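PDB 2ICS: adenine Deaminase from Enterococcus faecalis, which catalyses the deacetylation of acetyl-(R)-mandelate in vitro, though with very low efficiency, using two zinc ions per subunit. Local coordinates for residues 40-45 with 366-371; 65-70 with 94-99; 168-173 with 200-205; 258-263 with 294-299; 269-274 with 287-292. One frame throughout, in Å; residues are numbered along the deposited sequence.

Interaction 1: 40-45 with 366-371; sequences AKETIH and GQIYDN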
# COMPACT_ATOMS: atom_id res chain seq x y z
N ALA A 40 28.85 -3.54 -17.86
CA ALA A 40 28.35 -3.73 -16.51
C ALA A 40 28.76 -5.09 -15.95
O ALA A 40 28.93 -6.05 -16.70
CB ALA A 40 26.83 -3.60 -16.49
N LYS A 41 28.93 -5.15 -14.63
CA LYS A 41 29.32 -6.38 -13.94
C LYS A 41 28.45 -7.53 -14.40
O LYS A 41 28.94 -8.61 -14.74
CB LYS A 41 29.18 -6.20 -12.43
CG LYS A 41 30.12 -5.17 -11.82
CD LYS A 41 31.58 -5.62 -11.88
CE LYS A 41 31.85 -6.81 -10.95
NZ LYS A 41 31.11 -8.05 -11.33
N GLU A 42 27.14 -7.31 -14.39
CA GLU A 42 26.20 -8.33 -14.82
C GLU A 42 25.14 -7.69 -15.70
O GLU A 42 24.75 -6.54 -15.48
CB GLU A 42 25.54 -9.00 -13.61
CG GLU A 42 25.04 -10.41 -13.90
CD GLU A 42 24.30 -11.04 -12.74
OE1 GLU A 42 24.78 -10.92 -11.59
OE2 GLU A 42 23.24 -11.66 -12.97
N THR A 43 24.67 -8.44 -16.69
CA THR A 43 23.65 -7.95 -17.60
C THR A 43 22.54 -8.97 -17.72
O THR A 43 22.80 -10.15 -17.94
CB THR A 43 24.25 -7.68 -19.00
OG1 THR A 43 25.25 -6.67 -18.91
CG2 THR A 43 23.16 -7.23 -19.98
N ILE A 44 21.30 -8.52 -17.57
CA ILE A 44 20.16 -9.41 -17.66
C ILE A 44 19.47 -9.21 -19.01
O ILE A 44 19.22 -8.08 -19.44
CB ILE A 44 19.14 -9.13 -16.54
CG1 ILE A 44 19.77 -9.44 -15.18
CG2 ILE A 44 17.88 -9.97 -16.75
CD1 ILE A 44 18.84 -9.18 -14.00
N HIS A 45 19.19 -10.32 -19.68
CA HIS A 45 18.53 -10.29 -20.98
C HIS A 45 17.15 -10.91 -20.85
O HIS A 45 16.99 -12.12 -20.89
CB HIS A 45 19.38 -11.06 -22.00
CG HIS A 45 20.74 -10.47 -22.21
ND1 HIS A 45 20.95 -9.33 -22.96
CD2 HIS A 45 21.95 -10.83 -21.72
CE1 HIS A 45 22.23 -9.01 -22.92
NE2 HIS A 45 22.86 -9.90 -22.17
N GLY A 366 19.35 -2.67 -6.28
CA GLY A 366 20.34 -3.16 -7.22
C GLY A 366 20.60 -4.65 -7.13
O GLY A 366 21.29 -5.21 -7.99
N GLN A 367 20.05 -5.31 -6.11
CA GLN A 367 20.23 -6.75 -5.95
C GLN A 367 19.09 -7.47 -6.67
O GLN A 367 17.95 -7.03 -6.64
CB GLN A 367 20.22 -7.14 -4.47
CG GLN A 367 21.35 -6.52 -3.65
CD GLN A 367 22.72 -6.83 -4.22
OE1 GLN A 367 23.08 -7.99 -4.41
NE2 GLN A 367 23.49 -5.78 -4.50
N ILE A 368 19.42 -8.60 -7.29
CA ILE A 368 18.45 -9.38 -8.04
C ILE A 368 17.92 -10.57 -7.24
O ILE A 368 18.69 -11.28 -6.59
CB ILE A 368 19.08 -9.91 -9.34
CG1 ILE A 368 19.60 -8.74 -10.18
CG2 ILE A 368 18.07 -10.73 -10.13
CD1 ILE A 368 20.57 -9.16 -11.26
N TYR A 369 16.61 -10.77 -7.31
CA TYR A 369 15.95 -11.87 -6.63
C TYR A 369 14.98 -12.51 -7.62
O TYR A 369 14.12 -11.82 -8.18
CB TYR A 369 15.19 -11.37 -5.40
CG TYR A 369 16.06 -10.67 -4.37
CD1 TYR A 369 16.87 -11.40 -3.49
CD2 TYR A 369 16.07 -9.28 -4.28
CE1 TYR A 369 17.67 -10.76 -2.55
CE2 TYR A 369 16.87 -8.63 -3.34
CZ TYR A 369 17.67 -9.37 -2.48
OH TYR A 369 18.46 -8.71 -1.56
N ASP A 370 15.13 -13.81 -7.84
CA ASP A 370 14.28 -14.53 -8.78
C ASP A 370 12.93 -14.89 -8.17
O ASP A 370 12.86 -15.34 -7.02
CB ASP A 370 14.98 -15.80 -9.25
CG ASP A 370 14.41 -16.34 -10.54
OD1 ASP A 370 13.18 -16.56 -10.61
OD2 ASP A 370 15.20 -16.54 -11.49
N ASN A 371 11.86 -14.69 -8.93
CA ASN A 371 10.49 -14.97 -8.49
C ASN A 371 10.00 -13.95 -7.47
O ASN A 371 9.82 -12.77 -7.79
CB ASN A 371 10.40 -16.38 -7.89
CG ASN A 371 10.55 -17.48 -8.93
OD1 ASN A 371 10.61 -18.67 -8.59
ND2 ASN A 371 10.62 -17.09 -10.20
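Ile368 pushes its CD1 methyl against the CD1 of Ile44, and the two branched chains meet tip to tip. The separation of 3.2 Å between Ile44 CD1 and Ile368 CD1 is shorter than ordinary van der Waals contact, so its exact value is doubtful; Ile44 CD1 also lies 3.9 Å from Ile368 CG1. In Ile368 the CG1 branch stands opposite the carbonyl carbon (chi1 -58°) and runs on extended through chi2 (164°), which carries the methyl straight out from its strand. Glu42, on the same side of its strand as Ile44, comes in from the opposite direction to Ile368 and brings OE2 to 4.0 Å from Ile368 CD1; Thr43 points away. No hydrogen bond joins the segments, whose closest CA atoms, those of Ile44 and Ile368, are 9.8 Å apart. Strand 42-45 bonds instead to strand 5-13, whose Leu7 also touches Ile368. Side chains bridging two sheets at this spacing are characteristic of the beta-sandwich that many amidohydrolases build from the two ends of the chain.

Interaction 2: 65-70 with 94-99; sequences EKMALY and AENIHE. With ADE (adenine), chain D.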
# COMPACT_ATOMS: atom_id res chain seq x y z
N GLU A 65 6.66 -9.42 12.61
CA GLU A 65 6.55 -10.85 12.91
C GLU A 65 6.35 -11.26 14.37
O GLU A 65 5.94 -12.39 14.64
CB GLU A 65 7.75 -11.60 12.32
CG GLU A 65 9.08 -11.37 13.03
CD GLU A 65 10.19 -12.25 12.47
OE1 GLU A 65 10.71 -11.94 11.38
OE2 GLU A 65 10.55 -13.25 13.13
N LYS A 66 6.63 -10.36 15.31
CA LYS A 66 6.47 -10.69 16.73
C LYS A 66 5.11 -10.35 17.32
O LYS A 66 4.83 -10.68 18.47
CB LYS A 66 7.57 -10.02 17.56
CG LYS A 66 8.96 -10.57 17.32
CD LYS A 66 9.01 -12.07 17.62
CE LYS A 66 10.44 -12.59 17.54
NZ LYS A 66 11.32 -11.92 18.53
N MSE A 67 4.26 -9.69 16.54
CA MSE A 67 2.92 -9.31 17.01
C MSE A 67 2.01 -10.53 17.11
O MSE A 67 2.12 -11.47 16.32
CB MSE A 67 2.30 -8.27 16.08
CG MSE A 67 0.96 -7.69 16.55
SE MSE A 67 1.02 -6.88 18.32
CE MSE A 67 2.15 -5.37 17.95
N ALA A 68 1.10 -10.49 18.08
CA ALA A 68 0.16 -11.56 18.37
C ALA A 68 -0.44 -12.30 17.18
O ALA A 68 0.12 -13.28 16.69
CB ALA A 68 -0.96 -11.03 19.25
N LEU A 69 -1.60 -11.84 16.73
CA LEU A 69 -2.30 -12.49 15.62
C LEU A 69 -2.08 -11.75 14.30
O LEU A 69 -1.86 -12.37 13.26
CB LEU A 69 -3.80 -12.55 15.91
CG LEU A 69 -4.24 -12.92 17.33
CD1 LEU A 69 -5.76 -13.09 17.35
CD2 LEU A 69 -3.56 -14.21 17.78
N TYR A 70 -2.15 -10.43 14.37
CA TYR A 70 -2.00 -9.55 13.22
C TYR A 70 -0.51 -9.40 12.86
O TYR A 70 0.14 -8.46 13.29
CB TYR A 70 -2.59 -8.19 13.60
CG TYR A 70 -3.50 -7.55 12.56
CD1 TYR A 70 -4.56 -8.27 11.99
CD2 TYR A 70 -3.32 -6.23 12.17
CE1 TYR A 70 -5.41 -7.66 11.05
CE2 TYR A 70 -4.16 -5.62 11.24
CZ TYR A 70 -5.20 -6.34 10.68
OH TYR A 70 -6.00 -5.74 9.74
N ALA A 94 4.68 3.81 19.52
CA ALA A 94 5.99 4.28 19.97
C ALA A 94 6.69 3.31 20.93
O ALA A 94 7.92 3.23 20.95
CB ALA A 94 5.86 5.64 20.63
N GLU A 95 5.92 2.56 21.71
CA GLU A 95 6.49 1.64 22.68
C GLU A 95 7.06 0.34 22.13
O GLU A 95 7.82 -0.35 22.83
CB GLU A 95 5.44 1.32 23.76
CG GLU A 95 5.03 2.53 24.61
CD GLU A 95 6.11 2.95 25.59
OE1 GLU A 95 6.46 2.15 26.48
OE2 GLU A 95 6.61 4.09 25.48
N ASN A 96 6.72 -0.02 20.90
CA ASN A 96 7.24 -1.26 20.34
C ASN A 96 7.78 -1.16 18.91
O ASN A 96 8.24 -2.14 18.34
CB ASN A 96 6.18 -2.37 20.42
CG ASN A 96 4.79 -1.91 19.97
OD1 ASN A 96 4.56 -0.72 19.70
ND2 ASN A 96 3.86 -2.85 19.90
N ILE A 97 7.77 0.04 18.35
CA ILE A 97 8.25 0.23 16.99
C ILE A 97 9.75 -0.06 16.82
O ILE A 97 10.20 -0.47 15.75
CB ILE A 97 7.93 1.66 16.50
CG1 ILE A 97 8.19 1.76 15.00
CG2 ILE A 97 8.75 2.68 17.28
CD1 ILE A 97 7.52 2.95 14.35
N HIS A 98 10.52 0.15 17.89
CA HIS A 98 11.95 -0.11 17.84
C HIS A 98 12.24 -1.60 17.68
O HIS A 98 13.11 -1.99 16.90
CB HIS A 98 12.63 0.43 19.10
CG HIS A 98 13.01 1.88 19.00
ND1 HIS A 98 14.11 2.31 18.30
CD2 HIS A 98 12.41 2.99 19.49
CE1 HIS A 98 14.18 3.63 18.35
NE2 HIS A 98 13.16 4.07 19.07
N GLU A 99 11.50 -2.43 18.40
CA GLU A 99 11.69 -3.87 18.30
C GLU A 99 11.35 -4.30 16.88
O GLU A 99 11.97 -5.21 16.32
CB GLU A 99 10.78 -4.59 19.29
CG GLU A 99 11.11 -6.06 19.46
CD GLU A 99 10.04 -6.81 20.22
OE1 GLU A 99 9.34 -6.17 21.04
OE2 GLU A 99 9.90 -8.03 20.00
N9 ADE D . -12.02 -5.15 12.63
C8 ADE D . -12.42 -4.09 11.86
N7 ADE D . -11.43 -3.68 11.12
C5 ADE D . -10.34 -4.44 11.35
C6 ADE D . -9.00 -4.47 10.86
N6 ADE D . -8.58 -3.57 9.90
N1 ADE D . -8.15 -5.41 11.34
C2 ADE D . -8.54 -6.30 12.27
N3 ADE D . -9.78 -6.30 12.76
C4 ADE D . -10.70 -5.40 12.34
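Met67, a selenomethionine, touches Asn96 through its terminal methyl, CE lying 3.6 Å from Asn96 ND2 as the two side chains cross at about a right angle. Its CG starts opposite the backbone N (chi1 -174°), and two bends, at chi2 (57°) and chi3 (67°), swing CE round to the amide. The second meeting lies nearer the surface: Lys66 presents its CG at 3.8 Å from Glu99 OE2. Lys66 NZ stays 4.4 Å from the same OE2, beyond a salt bridge, so any attraction between these opposite charges is probably modest. Behind this first shell ND2 of the buried amide bonds to Trp120 O and OD1 to Gly93 N, which fixes the orientation of the amide that the methyl touches. Farther along the loop, Tyr70 meets the rings of His62 and Tyr274 and places its OH 2.7 Å from N1 of adenine. Such a loop, following the barrel strand of the His-X-His zinc ligands His60 and His62 and lining the ligand pocket, is characteristic of the amidohydrolase active site.

Interaction 3: 168-173 with 200-205; sequences TPLELA and LALMEK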
# COMPACT_ATOMS: atom_id res chain seq x y z
N THR A 168 -13.03 11.64 18.70
CA THR A 168 -11.91 12.23 19.42
C THR A 168 -10.52 11.71 19.02
O THR A 168 -9.57 12.49 18.94
CB THR A 168 -12.09 12.05 20.95
OG1 THR A 168 -13.37 12.54 21.35
CG2 THR A 168 -11.02 12.82 21.70
N PRO A 169 -10.38 10.40 18.78
CA PRO A 169 -9.06 9.87 18.40
C PRO A 169 -8.52 10.48 17.11
O PRO A 169 -7.32 10.69 16.97
CB PRO A 169 -9.31 8.37 18.27
CG PRO A 169 -10.40 8.14 19.29
CD PRO A 169 -11.33 9.29 19.02
N LEU A 170 -9.42 10.76 16.16
CA LEU A 170 -9.01 11.35 14.89
C LEU A 170 -8.54 12.78 15.10
O LEU A 170 -7.55 13.20 14.49
CB LEU A 170 -10.16 11.30 13.88
CG LEU A 170 -9.87 11.83 12.47
CD1 LEU A 170 -8.67 11.10 11.86
CD2 LEU A 170 -11.10 11.65 11.59
N GLU A 171 -9.23 13.53 15.95
CA GLU A 171 -8.83 14.92 16.21
C GLU A 171 -7.41 14.91 16.75
O GLU A 171 -6.59 15.74 16.38
CB GLU A 171 -9.75 15.58 17.24
CG GLU A 171 -11.16 15.84 16.77
CD GLU A 171 -11.92 16.70 17.77
OE1 GLU A 171 -11.51 17.86 17.99
OE2 GLU A 171 -12.93 16.21 18.33
N LEU A 172 -7.13 13.96 17.65
CA LEU A 172 -5.81 13.82 18.24
C LEU A 172 -4.81 13.48 17.13
O LEU A 172 -3.68 13.95 17.14
CB LEU A 172 -5.80 12.72 19.30
CG LEU A 172 -6.60 12.94 20.59
CD1 LEU A 172 -6.47 11.70 21.47
CD2 LEU A 172 -6.09 14.17 21.33
N ALA A 173 -5.25 12.66 16.18
CA ALA A 173 -4.38 12.26 15.07
C ALA A 173 -4.02 13.49 14.24
O ALA A 173 -2.86 13.68 13.87
CB ALA A 173 -5.09 11.22 14.20
N LEU A 200 -14.69 11.85 7.25
CA LEU A 200 -14.28 12.51 6.02
C LEU A 200 -14.21 14.02 6.20
O LEU A 200 -13.37 14.68 5.59
CB LEU A 200 -15.24 12.16 4.88
CG LEU A 200 -15.22 10.71 4.39
CD1 LEU A 200 -16.32 10.49 3.37
CD2 LEU A 200 -13.88 10.40 3.76
N ALA A 201 -15.08 14.55 7.05
CA ALA A 201 -15.11 15.99 7.31
C ALA A 201 -13.82 16.51 7.94
O ALA A 201 -13.42 17.64 7.69
CB ALA A 201 -16.30 16.32 8.20
N LEU A 202 -13.17 15.68 8.75
CA LEU A 202 -11.94 16.10 9.41
C LEU A 202 -10.67 15.85 8.59
O LEU A 202 -9.62 16.43 8.87
CB LEU A 202 -11.82 15.42 10.77
CG LEU A 202 -12.65 16.01 11.92
CD1 LEU A 202 -14.14 15.88 11.62
CD2 LEU A 202 -12.29 15.28 13.21
N MSE A 203 -10.77 15.00 7.57
CA MSE A 203 -9.61 14.71 6.74
C MSE A 203 -9.38 15.76 5.66
O MSE A 203 -10.33 16.39 5.18
CB MSE A 203 -9.76 13.32 6.10
CG MSE A 203 -9.83 12.20 7.13
SE MSE A 203 -9.99 10.44 6.34
CE MSE A 203 -11.87 10.41 6.08
N GLU A 204 -8.12 15.96 5.30
CA GLU A 204 -7.76 16.95 4.29
C GLU A 204 -6.99 16.32 3.14
O GLU A 204 -6.58 15.15 3.22
CB GLU A 204 -6.90 18.04 4.93
CG GLU A 204 -7.53 18.72 6.14
CD GLU A 204 -6.57 19.66 6.85
OE1 GLU A 204 -5.53 19.19 7.35
OE2 GLU A 204 -6.86 20.87 6.91
N LYS A 205 -6.79 17.09 2.08
CA LYS A 205 -6.04 16.61 0.93
C LYS A 205 -4.72 16.06 1.45
O LYS A 205 -4.07 16.69 2.29
CB LYS A 205 -5.76 17.76 -0.04
CG LYS A 205 -4.90 17.35 -1.23
CD LYS A 205 -4.53 18.55 -2.09
CE LYS A 205 -3.64 18.13 -3.25
NZ LYS A 205 -3.22 19.29 -4.10
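Leu202 reaches across to Leu170 and Glu171, joining two helices of the TIM barrel's outer layer, 196-202 and 168-178, with strand 186-189 lying between them in the chain. Leu202 CB comes first, 3.9 Å from Leu170 CD2. From there CG is directed opposite the carbonyl carbon (chi1 -78°), and Leu202 CD2 drops into the angle between the two neighbours, 4.1 Å from Leu170 CD2. Leu170 is turned to receive it: with its own CG opposite the backbone N (chi1 -177°), it brings CD2 obliquely across to Leu202 while also packing on Met157 of strand 156-157. The contact is purely apolar, without a hydrogen bond between the segments, and the nearest CA atoms, those of Glu171 and Leu202, are 7.6 Å apart. Just beyond, Lys238 NZ bonds to the carbonyl oxygens of Leu200 and Met203 at the helix end, and Glu204 OE1 forms a salt bridge with Lys174 of helix 168-178. At the tip of Leu202, CD2 rests 3.8 Å from the aliphatic CG of Glu171.

Interaction 4: 258-263 with 294-299; sequences TALREG and RVVGYD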
# COMPACT_ATOMS: atom_id res chain seq x y z
N THR A 258 -19.32 0.12 -8.74
CA THR A 258 -20.24 1.24 -8.72
C THR A 258 -19.45 2.53 -8.80
O THR A 258 -19.79 3.43 -9.58
CB THR A 258 -21.10 1.25 -7.45
OG1 THR A 258 -21.92 0.08 -7.42
CG2 THR A 258 -21.99 2.49 -7.41
N ALA A 259 -18.39 2.63 -8.01
CA ALA A 259 -17.56 3.82 -8.01
C ALA A 259 -17.00 4.10 -9.41
O ALA A 259 -17.03 5.24 -9.87
CB ALA A 259 -16.41 3.67 -7.01
N LEU A 260 -16.50 3.07 -10.08
CA LEU A 260 -15.95 3.24 -11.42
C LEU A 260 -17.01 3.78 -12.38
O LEU A 260 -16.75 4.72 -13.14
CB LEU A 260 -15.38 1.92 -11.96
CG LEU A 260 -14.76 1.97 -13.36
CD1 LEU A 260 -13.63 3.00 -13.40
CD2 LEU A 260 -14.23 0.60 -13.75
N ARG A 261 -18.20 3.20 -12.34
CA ARG A 261 -19.28 3.65 -13.21
C ARG A 261 -19.58 5.13 -12.99
O ARG A 261 -20.03 5.82 -13.91
CB ARG A 261 -20.54 2.81 -12.98
CG ARG A 261 -20.56 1.53 -13.80
CD ARG A 261 -21.73 0.62 -13.46
NE ARG A 261 -21.61 0.04 -12.12
CZ ARG A 261 -22.41 -0.90 -11.64
NH1 ARG A 261 -23.40 -1.38 -12.38
NH2 ARG A 261 -22.21 -1.38 -10.41
N GLU A 262 -19.33 5.63 -11.78
CA GLU A 262 -19.56 7.04 -11.48
C GLU A 262 -18.30 7.85 -11.77
O GLU A 262 -18.27 9.06 -11.58
CB GLU A 262 -19.97 7.23 -10.00
CG GLU A 262 -21.42 6.82 -9.72
CD GLU A 262 -21.85 7.07 -8.28
OE1 GLU A 262 -21.50 8.12 -7.71
OE2 GLU A 262 -22.57 6.20 -7.72
N GLY A 263 -17.26 7.17 -12.24
CA GLY A 263 -16.02 7.85 -12.57
C GLY A 263 -15.04 7.99 -11.43
O GLY A 263 -14.12 8.80 -11.49
N ARG A 294 -8.44 -4.97 -12.04
CA ARG A 294 -8.37 -5.14 -13.48
C ARG A 294 -9.73 -5.64 -13.93
O ARG A 294 -10.30 -5.14 -14.89
CB ARG A 294 -7.28 -6.14 -13.86
CG ARG A 294 -7.30 -6.54 -15.34
CD ARG A 294 -7.31 -5.33 -16.25
NE ARG A 294 -7.34 -5.69 -17.66
CZ ARG A 294 -7.97 -4.99 -18.60
NH1 ARG A 294 -8.65 -3.89 -18.27
NH2 ARG A 294 -7.94 -5.39 -19.86
N VAL A 295 -10.26 -6.62 -13.20
CA VAL A 295 -11.55 -7.20 -13.53
C VAL A 295 -12.66 -6.18 -13.28
O VAL A 295 -13.70 -6.21 -13.93
CB VAL A 295 -11.82 -8.49 -12.71
CG1 VAL A 295 -12.18 -8.14 -11.27
CG2 VAL A 295 -12.93 -9.30 -13.35
N VAL A 296 -12.43 -5.28 -12.32
CA VAL A 296 -13.40 -4.23 -12.02
C VAL A 296 -13.51 -3.29 -13.22
O VAL A 296 -14.59 -2.79 -13.52
CB VAL A 296 -12.97 -3.39 -10.78
CG1 VAL A 296 -13.76 -2.08 -10.72
CG2 VAL A 296 -13.22 -4.18 -9.51
N GLY A 297 -12.39 -3.06 -13.90
CA GLY A 297 -12.42 -2.18 -15.05
C GLY A 297 -11.19 -1.31 -15.28
O GLY A 297 -11.05 -0.73 -16.36
N TYR A 298 -10.31 -1.20 -14.29
CA TYR A 298 -9.09 -0.39 -14.45
C TYR A 298 -8.21 -1.03 -15.53
O TYR A 298 -8.31 -2.23 -15.77
CB TYR A 298 -8.29 -0.34 -13.14
CG TYR A 298 -8.95 0.36 -11.97
CD1 TYR A 298 -10.33 0.51 -11.89
CD2 TYR A 298 -8.18 0.81 -10.89
CE1 TYR A 298 -10.94 1.08 -10.77
CE2 TYR A 298 -8.77 1.38 -9.76
CZ TYR A 298 -10.15 1.50 -9.71
OH TYR A 298 -10.74 2.03 -8.59
N ASP A 299 -7.36 -0.24 -16.19
CA ASP A 299 -6.46 -0.81 -17.20
C ASP A 299 -5.09 -1.01 -16.54
O ASP A 299 -4.77 -0.35 -15.56
CB ASP A 299 -6.33 0.09 -18.44
CG ASP A 299 -5.75 1.47 -18.14
OD1 ASP A 299 -4.75 1.58 -17.40
OD2 ASP A 299 -6.29 2.46 -18.68
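Leu260 makes the apolar contacts, its two methyls dividing the partners between them. Leu260 CD2 lies over the end of helix 286-296, 3.6 Å from Gly297 CA and 4.1 Å from Val296 CG1, and also meets the backbone at Val296 O, 3.4 Å away. Leu260 CD1 instead meets the Tyr298 ring, 4.2 Å from CE1, at an oblique approach. The leucine's CG is turned opposite the backbone N (chi1 -180°), which projects both methyls away from their own helix. Having no side chain, Gly297 lets CD2 settle directly on the backbone where the helix ends with a positive phi of 145°.

The hydrogen bonds lie within each segment. Arg294 NH1 bonds to Tyr298 O at 3.0 Å with an N-H...O angle of 154°, tying the chain beyond Gly297 back to the helix. On the facing side Gly263 closes helix 253-261 in a Schellman motif, its N 2.7 Å from Leu260 O.

Helices 253-261 and 286-296 pack side by side in the outer layer of the TIM barrel: Val296 lies on Phe253 and Ala256, Ala259 on Ile228 of strand 227-228, and Tyr298 against Ile303 of helix 300-305, its hydroxyl bonded to Ala266 N.

Interaction 5: 269-274 with 287-292; sequences ISTDIY and ATTMEK. With ZN (zinc ion), chain B.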
# COMPACT_ATOMS: atom_id res chain seq x y z
N ILE A 269 -3.52 1.14 -4.69
CA ILE A 269 -3.95 -0.22 -4.44
C ILE A 269 -3.04 -0.87 -3.40
O ILE A 269 -1.82 -0.89 -3.56
CB ILE A 269 -3.93 -1.03 -5.76
CG1 ILE A 269 -4.96 -0.44 -6.73
CG2 ILE A 269 -4.23 -2.50 -5.50
CD1 ILE A 269 -4.89 -1.04 -8.11
N SER A 270 -3.65 -1.38 -2.33
CA SER A 270 -2.91 -2.03 -1.26
C SER A 270 -3.69 -3.26 -0.79
O SER A 270 -4.88 -3.41 -1.07
CB SER A 270 -2.67 -1.07 -0.09
OG SER A 270 -3.90 -0.56 0.40
N THR A 271 -3.02 -4.12 -0.02
CA THR A 271 -3.60 -5.38 0.43
C THR A 271 -4.14 -5.52 1.84
O THR A 271 -5.06 -6.32 2.05
CB THR A 271 -2.57 -6.49 0.29
OG1 THR A 271 -1.44 -6.19 1.13
CG2 THR A 271 -2.10 -6.62 -1.16
N ASP A 272 -3.59 -4.77 2.79
CA ASP A 272 -3.95 -4.92 4.20
C ASP A 272 -3.78 -6.41 4.49
O ASP A 272 -4.61 -7.05 5.13
CB ASP A 272 -5.38 -4.50 4.51
CG ASP A 272 -5.72 -4.72 5.98
OD1 ASP A 272 -4.80 -4.66 6.82
OD2 ASP A 272 -6.91 -4.94 6.31
N ILE A 273 -2.66 -6.94 4.00
CA ILE A 273 -2.33 -8.34 4.13
C ILE A 273 -1.61 -8.69 5.44
O ILE A 273 -0.89 -7.88 6.02
CB ILE A 273 -1.41 -8.75 2.96
CG1 ILE A 273 -1.23 -10.26 2.90
CG2 ILE A 273 -0.04 -8.08 3.11
CD1 ILE A 273 -0.47 -10.72 1.66
N TYR A 274 -1.84 -9.91 5.91
CA TYR A 274 -1.17 -10.44 7.08
C TYR A 274 -1.27 -11.95 6.87
O TYR A 274 -2.06 -12.40 6.04
CB TYR A 274 -1.81 -9.95 8.39
CG TYR A 274 -3.11 -10.57 8.83
CD1 TYR A 274 -3.13 -11.47 9.90
CD2 TYR A 274 -4.31 -10.22 8.23
CE1 TYR A 274 -4.34 -11.99 10.37
CE2 TYR A 274 -5.52 -10.74 8.68
CZ TYR A 274 -5.52 -11.62 9.75
OH TYR A 274 -6.72 -12.13 10.21
N ALA A 287 -0.41 -8.79 -6.40
CA ALA A 287 -0.76 -9.18 -7.77
C ALA A 287 -2.25 -9.54 -7.88
O ALA A 287 -2.94 -9.11 -8.81
CB ALA A 287 0.10 -10.37 -8.21
N THR A 288 -2.73 -10.33 -6.92
CA THR A 288 -4.12 -10.77 -6.89
C THR A 288 -5.07 -9.59 -6.66
O THR A 288 -6.18 -9.56 -7.18
CB THR A 288 -4.33 -11.82 -5.77
OG1 THR A 288 -3.52 -12.96 -6.04
CG2 THR A 288 -5.79 -12.26 -5.70
N THR A 289 -4.62 -8.62 -5.87
CA THR A 289 -5.43 -7.45 -5.60
C THR A 289 -5.47 -6.60 -6.87
O THR A 289 -6.50 -6.02 -7.21
CB THR A 289 -4.84 -6.63 -4.44
OG1 THR A 289 -4.62 -7.49 -3.31
CG2 THR A 289 -5.79 -5.52 -4.02
N MSE A 290 -4.34 -6.55 -7.57
CA MSE A 290 -4.25 -5.79 -8.81
C MSE A 290 -5.17 -6.41 -9.88
O MSE A 290 -5.80 -5.68 -10.65
CB MSE A 290 -2.79 -5.79 -9.30
CG MSE A 290 -1.84 -5.05 -8.36
SE MSE A 290 0.03 -5.44 -8.70
CE MSE A 290 0.21 -4.56 -10.41
N GLU A 291 -5.24 -7.74 -9.91
CA GLU A 291 -6.09 -8.43 -10.87
C GLU A 291 -7.56 -8.17 -10.56
O GLU A 291 -8.42 -8.26 -11.44
CB GLU A 291 -5.81 -9.94 -10.84
CG GLU A 291 -4.36 -10.29 -11.13
CD GLU A 291 -4.05 -11.74 -10.83
OE1 GLU A 291 -4.72 -12.32 -9.94
OE2 GLU A 291 -3.13 -12.30 -11.46
N LYS A 292 -7.86 -7.85 -9.30
CA LYS A 292 -9.24 -7.57 -8.92
C LYS A 292 -9.68 -6.22 -9.48
O LYS A 292 -10.81 -6.07 -9.95
CB LYS A 292 -9.41 -7.60 -7.40
CG LYS A 292 -9.29 -9.02 -6.83
CD LYS A 292 -9.45 -9.05 -5.31
CE LYS A 292 -9.29 -10.47 -4.79
NZ LYS A 292 -9.21 -10.54 -3.31
ZN ZN B . -4.53 -3.09 8.37
O HOH W 1 -6.51 -3.15 8.03
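Thr271 OG1 is held by two groups, a hydrogen bond with Asp58 OD2 and a weak one from Ile273 N (3.2 Å to OG1, with an N-H...O angle of 131°), and the methyl of the same residue faces Thr289 across the contact. With OG1 lodged between the backbone N and the carbonyl carbon (chi1 62°), CG2 projects opposite that carbon and comes to 3.4 Å from Thr289 OG1, the two side chains crossing at about a right angle. That hydroxyl is hydrogen-bonded to Asp285 O, just before its helix begins. The threonine methyl does the rest: Thr289 CG2 sits 3.7 Å from Ile269 CG2, the two chains sliding past each other in opposite directions, and also 3.7 Å from Ser270 O. The whole interface is buried. In the amidohydrolase TIM barrel the last strand position ends in a metal-binding aspartate, and Asp272 fits that role, its OD1 bound to zinc at 2.2 Å beside a water at 2.0 Å from the metal; His60, His62 and the carboxylated Lys154 complete the ligands. A positive phi at Asp272 (52°) turns the chain here, so that its carboxylate faces the metal while Thr271 and Ile269 meet helix 286-296. Ser270 points away from that helix; its OG is hydrogen-bonded to Asp243 OD2 and Gly245 N, and the side chain packs on the zinc ligand His60.

Along the chain, interaction 1 closes the longest loop, and the other four lie nested inside it: interaction 2, then 3, then 4 with interaction 5 within its loop. Interaction 1 joins the edge strands of two sheets, its centre about 25 Å from that of the chain, bringing an early strand against the last one, away from the annotated sites. Interactions 4 and 5 share helix 286-296, with centres about 16 Å apart. Interaction 5 is the most central, about 8 Å from the chain's centre, and touches interaction 2 where Tyr70 and Asp272 adjoin, linking adenine pocket and zinc site. Interaction 3, about 25 Å from interaction 2 centre to centre, lies among the outer barrel helices.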